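Side-chain contacts in oxidoreductase, putative (Neosartorya fumigata, PDB 6SKX), which probably catalyses the NADPH-dependent reductive amination of carbonyl compounds, reducing imines to amines: residues I63-N68 and E72-G77; T86-T91 and V131-S136. All blocks are in the same frame, centred on the assembly; numbering follows the deposited sequence.

How the interactions relate
Interactions 1 and 2 lie on one mixed sheet of the NADP-binding domain, and interaction 1 closes before interaction 2 opens. Strand 60-63 leads through its loop into helix 68-75, and the chain then re-enters the sheet as strand 86-89, the repeated return of a Rossmann-type fold. Their centres lie 14 Å apart, and the backbones meet directly, with I63 N 2.9 Å from I88 O and I63 O 2.9 Å from L90 N, probable hydrogen bonds between parallel neighbours. Interaction 1 packs the loop that carries L65 and L66 of the NADP site against helix 68-75, whereas interaction 2 joins strands 86-89 and 130-135 across the intervening strand 111-118.

Interaction 1 (I63-N68 and E72-G77); sequences ICLLDN and EATLAG
I63 and L75 meet tip to tip, with CD1 of I63 4.1 Å from CD1 of L75. The isoleucine delivers that methyl from an extended CG1 branch (chi2 177°), while its CG2 stands anti to the backbone N. Two residues on, L65 crosses T74 obliquely, its CD1 lying 4.0 Å from T74 OG1. The threonine hydroxyl is not spent on this apolar neighbour: with chi1 at -59° OG1 is held beside its own backbone N, from where it hydrogen-bonds A70 O one helical turn back. L65 is among the residues seen to bind NADP in this protein, as is L66, so the loop joins cofactor site to helix, although no NADP is bound to this chain here. D67 then occupies the N-cap position, its OD1 making a weak hydrogen bond to A70 N. N68 begins the helix, and its carbonyl O accepts from E72 N at 3.2 Å with an N-H...O angle of 151°. E72 CG also packs close to this oxygen, 3.4 Å from N68 O, and the chain continues to a salt bridge between E72 OE2 and R104 NH2. The whole is a beta-alpha connection of the Rossmann type: helix 95-106 flanks it through L101 and F105, W30 of strand 26-30 touches L65 and T74, and strand 86-89 borders I63.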
ATOM      1  N   ILE A  63     -16.530  23.796   9.671  1.00 45.44           N
ATOM      2  CA  ILE A  63     -15.248  24.470   9.358  1.00 49.08           C
ATOM      3  C   ILE A  63     -14.410  23.510   8.529  1.00 47.53           C
ATOM      4  O   ILE A  63     -14.194  22.366   8.983  1.00 49.39           O
ATOM      5  CB  ILE A  63     -14.538  24.882  10.661  1.00 52.45           C
ATOM      6  CG1 ILE A  63     -15.487  25.633  11.603  1.00 53.85           C
ATOM      7  CG2 ILE A  63     -13.284  25.678  10.345  1.00 48.15           C
ATOM      8  CD1 ILE A  63     -14.864  25.996  12.927  1.00 57.86           C
ATOM      9  N   CYS A  64     -13.889  23.998   7.407  1.00 52.98           N
ATOM     10  CA  CYS A  64     -12.975  23.245   6.510  1.00 54.52           C
ATOM     11  C   CYS A  64     -11.911  24.215   5.977  1.00 59.05           C
ATOM     12  O   CYS A  64     -12.109  24.736   4.865  1.00 51.06           O
ATOM     13  CB  CYS A  64     -13.774  22.600   5.381  1.00 55.10           C
ATOM     14  SG  CYS A  64     -12.811  21.418   4.411  1.00 58.73           S
ATOM     15  N   LEU A  65     -10.863  24.487   6.769  1.00 59.16           N
ATOM     16  CA  LEU A  65      -9.785  25.461   6.413  1.00 62.97           C
ATOM     17  C   LEU A  65      -8.445  24.706   6.275  1.00 57.15           C
ATOM     18  O   LEU A  65      -8.443  23.456   6.443  1.00 51.18           O
ATOM     19  CB  LEU A  65      -9.747  26.568   7.473  1.00 64.88           C
ATOM     20  CG  LEU A  65     -10.973  27.481   7.547  1.00 61.42           C
ATOM     21  CD1 LEU A  65     -10.920  28.380   8.774  1.00 62.67           C
ATOM     22  CD2 LEU A  65     -11.097  28.335   6.301  1.00 59.61           C
ATOM     23  N   LEU A  66      -7.355  25.379   5.895  1.00 58.40           N
ATOM     24  CA  LEU A  66      -6.072  24.680   5.554  1.00 58.30           C
ATOM     25  C   LEU A  66      -5.464  24.062   6.812  1.00 61.95           C
ATOM     26  O   LEU A  66      -5.016  22.905   6.703  1.00 71.37           O
ATOM     27  CB  LEU A  66      -5.087  25.632   4.865  1.00 68.38           C
ATOM     28  N   ASP A  67      -5.475  24.756   7.966  1.00 60.63           N
ATOM     29  CA  ASP A  67      -4.819  24.247   9.213  1.00 69.60           C
ATOM     30  C   ASP A  67      -5.488  24.841  10.456  1.00 63.53           C
ATOM     31  O   ASP A  67      -6.315  25.772  10.300  1.00 56.61           O
ATOM     32  CB  ASP A  67      -3.299  24.477   9.214  1.00 66.01           C
ATOM     33  CG  ASP A  67      -2.830  25.865   8.788  1.00 72.10           C
ATOM     34  OD1 ASP A  67      -3.578  26.852   8.961  1.00 80.81           O
ATOM     35  OD2 ASP A  67      -1.692  25.958   8.313  1.00 91.00           O
ATOM     36  N   ASN A  68      -5.163  24.301  11.640  1.00 71.83           N
ATOM     37  CA  ASN A  68      -5.882  24.626  12.908  1.00 68.79           C
ATOM     38  C   ASN A  68      -5.495  26.047  13.339  1.00 65.34           C
ATOM     39  O   ASN A  68      -6.350  26.751  13.886  1.00 64.06           O
ATOM     40  CB  ASN A  68      -5.758  23.507  13.944  1.00 70.71           C
ATOM     41  CG  ASN A  68      -6.834  22.439  13.790  1.00 75.48           C
ATOM     42  OD1 ASN A  68      -6.570  21.225  13.845  1.00 73.53           O
ATOM     43  ND2 ASN A  68      -8.075  22.878  13.620  1.00 62.97           N
ATOM     44  N   GLU A  72      -8.053  29.448  14.235  1.00 68.39           N
ATOM     45  CA  GLU A  72      -7.922  30.380  15.404  1.00 69.90           C
ATOM     46  C   GLU A  72      -7.863  31.833  14.925  1.00 58.57           C
ATOM     47  O   GLU A  72      -8.557  32.679  15.488  1.00 66.42           O
ATOM     48  CB  GLU A  72      -6.674  30.067  16.232  1.00 72.77           C
ATOM     49  CG  GLU A  72      -6.633  28.636  16.732  1.00 82.15           C
ATOM     50  CD  GLU A  72      -5.841  28.414  18.008  1.00 87.43           C
ATOM     51  OE1 GLU A  72      -4.647  28.020  17.906  1.00 82.15           O
ATOM     52  OE2 GLU A  72      -6.437  28.592  19.102  1.00 80.70           O
ATOM     53  N   ALA A  73      -7.079  32.092  13.889  1.00 57.59           N
ATOM     54  CA  ALA A  73      -6.938  33.408  13.233  1.00 64.69           C
ATOM     55  C   ALA A  73      -8.278  33.855  12.627  1.00 70.66           C
ATOM     56  O   ALA A  73      -8.645  35.026  12.819  1.00 66.92           O
ATOM     57  CB  ALA A  73      -5.840  33.329  12.187  1.00 63.20           C
ATOM     58  N   THR A  74      -9.004  32.977  11.922  1.00 66.65           N
ATOM     59  CA  THR A  74     -10.265  33.389  11.235  1.00 63.73           C
ATOM     60  C   THR A  74     -11.349  33.792  12.246  1.00 54.77           C
ATOM     61  O   THR A  74     -12.134  34.716  11.939  1.00 49.68           O
ATOM     62  CB  THR A  74     -10.771  32.309  10.273  1.00 60.13           C
ATOM     63  OG1 THR A  74      -9.703  32.113   9.344  1.00 58.78           O
ATOM     64  CG2 THR A  74     -12.055  32.719   9.580  1.00 57.30           C
ATOM     65  N   LEU A  75     -11.423  33.106  13.384  1.00 54.90           N
ATOM     66  CA  LEU A  75     -12.519  33.280  14.372  1.00 61.47           C
ATOM     67  C   LEU A  75     -12.108  34.172  15.561  1.00 67.15           C
ATOM     68  O   LEU A  75     -12.991  34.400  16.419  1.00 64.71           O
ATOM     69  CB  LEU A  75     -12.924  31.886  14.854  1.00 58.61           C
ATOM     70  CG  LEU A  75     -13.657  31.031  13.820  1.00 60.46           C
ATOM     71  CD1 LEU A  75     -14.080  29.716  14.433  1.00 57.24           C
ATOM     72  CD2 LEU A  75     -14.867  31.754  13.268  1.00 60.63           C
ATOM     73  N   ALA A  76     -10.855  34.658  15.617  1.00 73.81           N
ATOM     74  CA  ALA A  76     -10.269  35.433  16.752  1.00 77.56           C
ATOM     75  C   ALA A  76     -11.137  36.651  17.124  1.00 74.15           C
ATOM     76  O   ALA A  76     -11.259  36.936  18.318  1.00 78.57           O
ATOM     77  CB  ALA A  76      -8.860  35.869  16.427  1.00 68.72           C
ATOM     78  N   GLY A  77     -11.742  37.330  16.147  1.00 75.97           N
ATOM     79  CA  GLY A  77     -12.589  38.514  16.392  1.00 73.09           C
ATOM     80  C   GLY A  77     -14.065  38.191  16.616  1.00 78.58           C
ATOM     81  O   GLY A  77     -14.876  39.137  16.492  1.00 78.09           O
TER

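Interaction 2 (T86-T91 and V131-S136)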
ATOM      1  N   THR A  86     -23.111  24.951  17.732  1.00 51.15           N
ATOM      2  CA  THR A  86     -22.494  23.624  17.522  1.00 46.82           C
ATOM      3  C   THR A  86     -21.430  23.739  16.427  1.00 49.10           C
ATOM      4  O   THR A  86     -21.760  24.094  15.309  1.00 53.06           O
ATOM      5  CB  THR A  86     -23.527  22.571  17.159  1.00 50.21           C
ATOM      6  OG1 THR A  86     -24.492  22.538  18.209  1.00 49.31           O
ATOM      7  CG2 THR A  86     -22.879  21.217  16.935  1.00 48.22           C
ATOM      8  N   ILE A  87     -20.181  23.460  16.762  1.00 49.46           N
ATOM      9  CA  ILE A  87     -19.038  23.571  15.820  1.00 47.67           C
ATOM     10  C   ILE A  87     -18.623  22.162  15.390  1.00 53.73           C
ATOM     11  O   ILE A  87     -18.444  21.273  16.256  1.00 50.24           O
ATOM     12  CB  ILE A  87     -17.927  24.370  16.496  1.00 53.76           C
ATOM     13  CG1 ILE A  87     -18.437  25.790  16.774  1.00 62.59           C
ATOM     14  CG2 ILE A  87     -16.668  24.337  15.660  1.00 52.43           C
ATOM     15  CD1 ILE A  87     -17.433  26.680  17.422  1.00 73.16           C
ATOM     16  N   ILE A  88     -18.587  21.948  14.079  1.00 52.47           N
ATOM     17  CA  ILE A  88     -18.029  20.715  13.473  1.00 50.48           C
ATOM     18  C   ILE A  88     -16.750  21.123  12.750  1.00 50.31           C
ATOM     19  O   ILE A  88     -16.854  21.784  11.704  1.00 49.48           O
ATOM     20  CB  ILE A  88     -19.033  20.054  12.513  1.00 50.50           C
ATOM     21  CG1 ILE A  88     -20.436  19.897  13.122  1.00 47.63           C
ATOM     22  CG2 ILE A  88     -18.446  18.742  12.023  1.00 47.27           C
ATOM     23  CD1 ILE A  88     -20.533  19.002  14.348  1.00 50.11           C
ATOM     24  N   ASN A  89     -15.585  20.795  13.306  1.00 49.43           N
ATOM     25  CA  ASN A  89     -14.293  21.167  12.671  1.00 48.94           C
ATOM     26  C   ASN A  89     -13.714  19.956  11.903  1.00 49.35           C
ATOM     27  O   ASN A  89     -13.339  18.954  12.559  1.00 47.34           O
ATOM     28  CB  ASN A  89     -13.369  21.763  13.724  1.00 46.75           C
ATOM     29  CG  ASN A  89     -12.079  22.296  13.144  1.00 46.54           C
ATOM     30  OD1 ASN A  89     -11.962  22.507  11.931  1.00 44.06           O
ATOM     31  ND2 ASN A  89     -11.120  22.547  14.019  1.00 48.34           N
ATOM     32  N   LEU A  90     -13.682  20.044  10.564  1.00 51.67           N
ATOM     33  CA  LEU A  90     -13.180  18.992   9.609  1.00 53.76           C
ATOM     34  C   LEU A  90     -11.786  19.356   9.075  1.00 53.22           C
ATOM     35  O   LEU A  90     -11.256  18.639   8.175  1.00 52.45           O
ATOM     36  CB  LEU A  90     -14.190  18.846   8.456  1.00 47.86           C
ATOM     37  CG  LEU A  90     -15.604  18.474   8.903  1.00 45.58           C
ATOM     38  CD1 LEU A  90     -16.541  18.343   7.706  1.00 48.48           C
ATOM     39  CD2 LEU A  90     -15.605  17.181   9.702  1.00 48.87           C
ATOM     40  N   THR A  91     -11.193  20.415   9.620  1.00 50.14           N
ATOM     41  CA  THR A  91      -9.794  20.841   9.355  1.00 52.02           C
ATOM     42  C   THR A  91      -8.785  19.780   9.821  1.00 55.72           C
ATOM     43  O   THR A  91      -8.818  19.381  11.018  1.00 58.07           O
ATOM     44  CB  THR A  91      -9.523  22.183  10.029  1.00 51.85           C
ATOM     45  OG1 THR A  91     -10.620  23.020   9.641  1.00 52.13           O
ATOM     46  CG2 THR A  91      -8.192  22.748   9.601  1.00 55.67           C
ATOM     47  N   VAL A 131     -16.727  10.006   6.897  1.00 45.89           N
ATOM     48  CA  VAL A 131     -16.151  10.994   7.856  1.00 45.52           C
ATOM     49  C   VAL A 131     -16.100  10.388   9.259  1.00 44.55           C
ATOM     50  O   VAL A 131     -17.127   9.842   9.705  1.00 52.13           O
ATOM     51  CB  VAL A 131     -16.928  12.313   7.821  1.00 48.34           C
ATOM     52  CG1 VAL A 131     -16.241  13.368   8.677  1.00 50.40           C
ATOM     53  CG2 VAL A 131     -17.095  12.811   6.395  1.00 45.07           C
ATOM     54  N   LEU A 132     -14.943  10.459   9.926  1.00 47.97           N
ATOM     55  CA  LEU A 132     -14.784  10.027  11.340  1.00 48.44           C
ATOM     56  C   LEU A 132     -15.045  11.244  12.227  1.00 50.56           C
ATOM     57  O   LEU A 132     -14.568  12.329  11.855  1.00 46.37           O
ATOM     58  CB  LEU A 132     -13.360   9.515  11.566  1.00 58.45           C
ATOM     59  CG  LEU A 132     -12.868   8.473  10.564  1.00 58.32           C
ATOM     60  CD1 LEU A 132     -11.365   8.295  10.677  1.00 59.38           C
ATOM     61  CD2 LEU A 132     -13.583   7.158  10.762  1.00 61.17           C
ATOM     62  N   TYR A 133     -15.789  11.065  13.324  1.00 47.29           N
ATOM     63  CA  TYR A 133     -16.157  12.156  14.266  1.00 47.85           C
ATOM     64  C   TYR A 133     -15.884  11.759  15.718  1.00 53.41           C
ATOM     65  O   TYR A 133     -16.065  10.563  16.126  1.00 51.24           O
ATOM     66  CB  TYR A 133     -17.645  12.480  14.138  1.00 48.72           C
ATOM     67  CG  TYR A 133     -18.100  12.986  12.794  1.00 49.75           C
ATOM     68  CD1 TYR A 133     -17.985  14.335  12.477  1.00 47.73           C
ATOM     69  CD2 TYR A 133     -18.746  12.141  11.889  1.00 44.66           C
ATOM     70  CE1 TYR A 133     -18.430  14.818  11.251  1.00 50.62           C
ATOM     71  CE2 TYR A 133     -19.231  12.622  10.681  1.00 46.44           C
ATOM     72  CZ  TYR A 133     -19.074  13.959  10.363  1.00 50.15           C
ATOM     73  OH  TYR A 133     -19.512  14.440   9.165  1.00 48.78           O
ATOM     74  N   SER A 134     -15.512  12.742  16.526  1.00 54.86           N
ATOM     75  CA  SER A 134     -15.294  12.529  17.980  1.00 57.73           C
ATOM     76  C   SER A 134     -15.443  13.858  18.729  1.00 54.36           C
ATOM     77  O   SER A 134     -15.188  14.941  18.099  1.00 48.52           O
ATOM     78  CB  SER A 134     -13.948  11.843  18.245  1.00 52.81           C
ATOM     79  OG  SER A 134     -12.871  12.758  18.171  1.00 48.43           O
ATOM     80  N   GLY A 135     -15.881  13.774  19.995  1.00 55.04           N
ATOM     81  CA  GLY A 135     -16.088  14.931  20.901  1.00 49.77           C
ATOM     82  C   GLY A 135     -17.508  14.926  21.430  1.00 56.01           C
ATOM     83  O   GLY A 135     -18.004  13.818  21.790  1.00 49.96           O
ATOM     84  N   SER A 136     -18.202  16.073  21.404  1.00 51.40           N
ATOM     85  CA  SER A 136     -19.533  16.199  22.054  1.00 52.20           C
ATOM     86  C   SER A 136     -20.518  15.201  21.448  1.00 50.65           C
ATOM     87  O   SER A 136     -20.880  15.312  20.291  1.00 56.73           O
ATOM     88  CB  SER A 136     -20.081  17.589  21.987  1.00 58.38           C
ATOM     89  OG  SER A 136     -21.482  17.542  22.226  1.00 59.66           O
TER
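The Y133 ring gathers the aliphatic groups of both segments. V131 CG1 lies on one face, 3.3 Å above the ring plane and offset toward the rim, so the two residues of strand 130-135 whose side chains join the contact are already packed together. I88 arrives at the edge, its CG2 near the ring plane and 4.0 Å from Y133 CE1, and the two side chains cross at about a right angle. L90 CD2 approaches the same CE1 obliquely, also at 4.0 Å. That methyl is shared, since L90 CD2 lies 4.0 Å from V131 CG1 as well. With CD1 of L90 anti to CA (chi2 -180°), it is the other methyl, CD2, that comes near strand 130-135. Just beyond strand 86-89 the chain turns: N89 OD1 accepts from T91 N at 3.2 Å, an Asx turn, and from T91 OG1 at 2.7 Å, the hydroxyl lying in the carbonyl plane and the amide well above it. T91 OG1 also accepts from L65 N in the loop of interaction 1. N89 ND2 is held by Y112 OH. Around the aromatic ring, F140 meets Y133 with the planes at about 45°, and V113 of strand 111-118 touches both Y133 and I88. No hydrogen bond links the two segments; strands separated by a third are in touch here through van der Waals contact of buried apolar side chains.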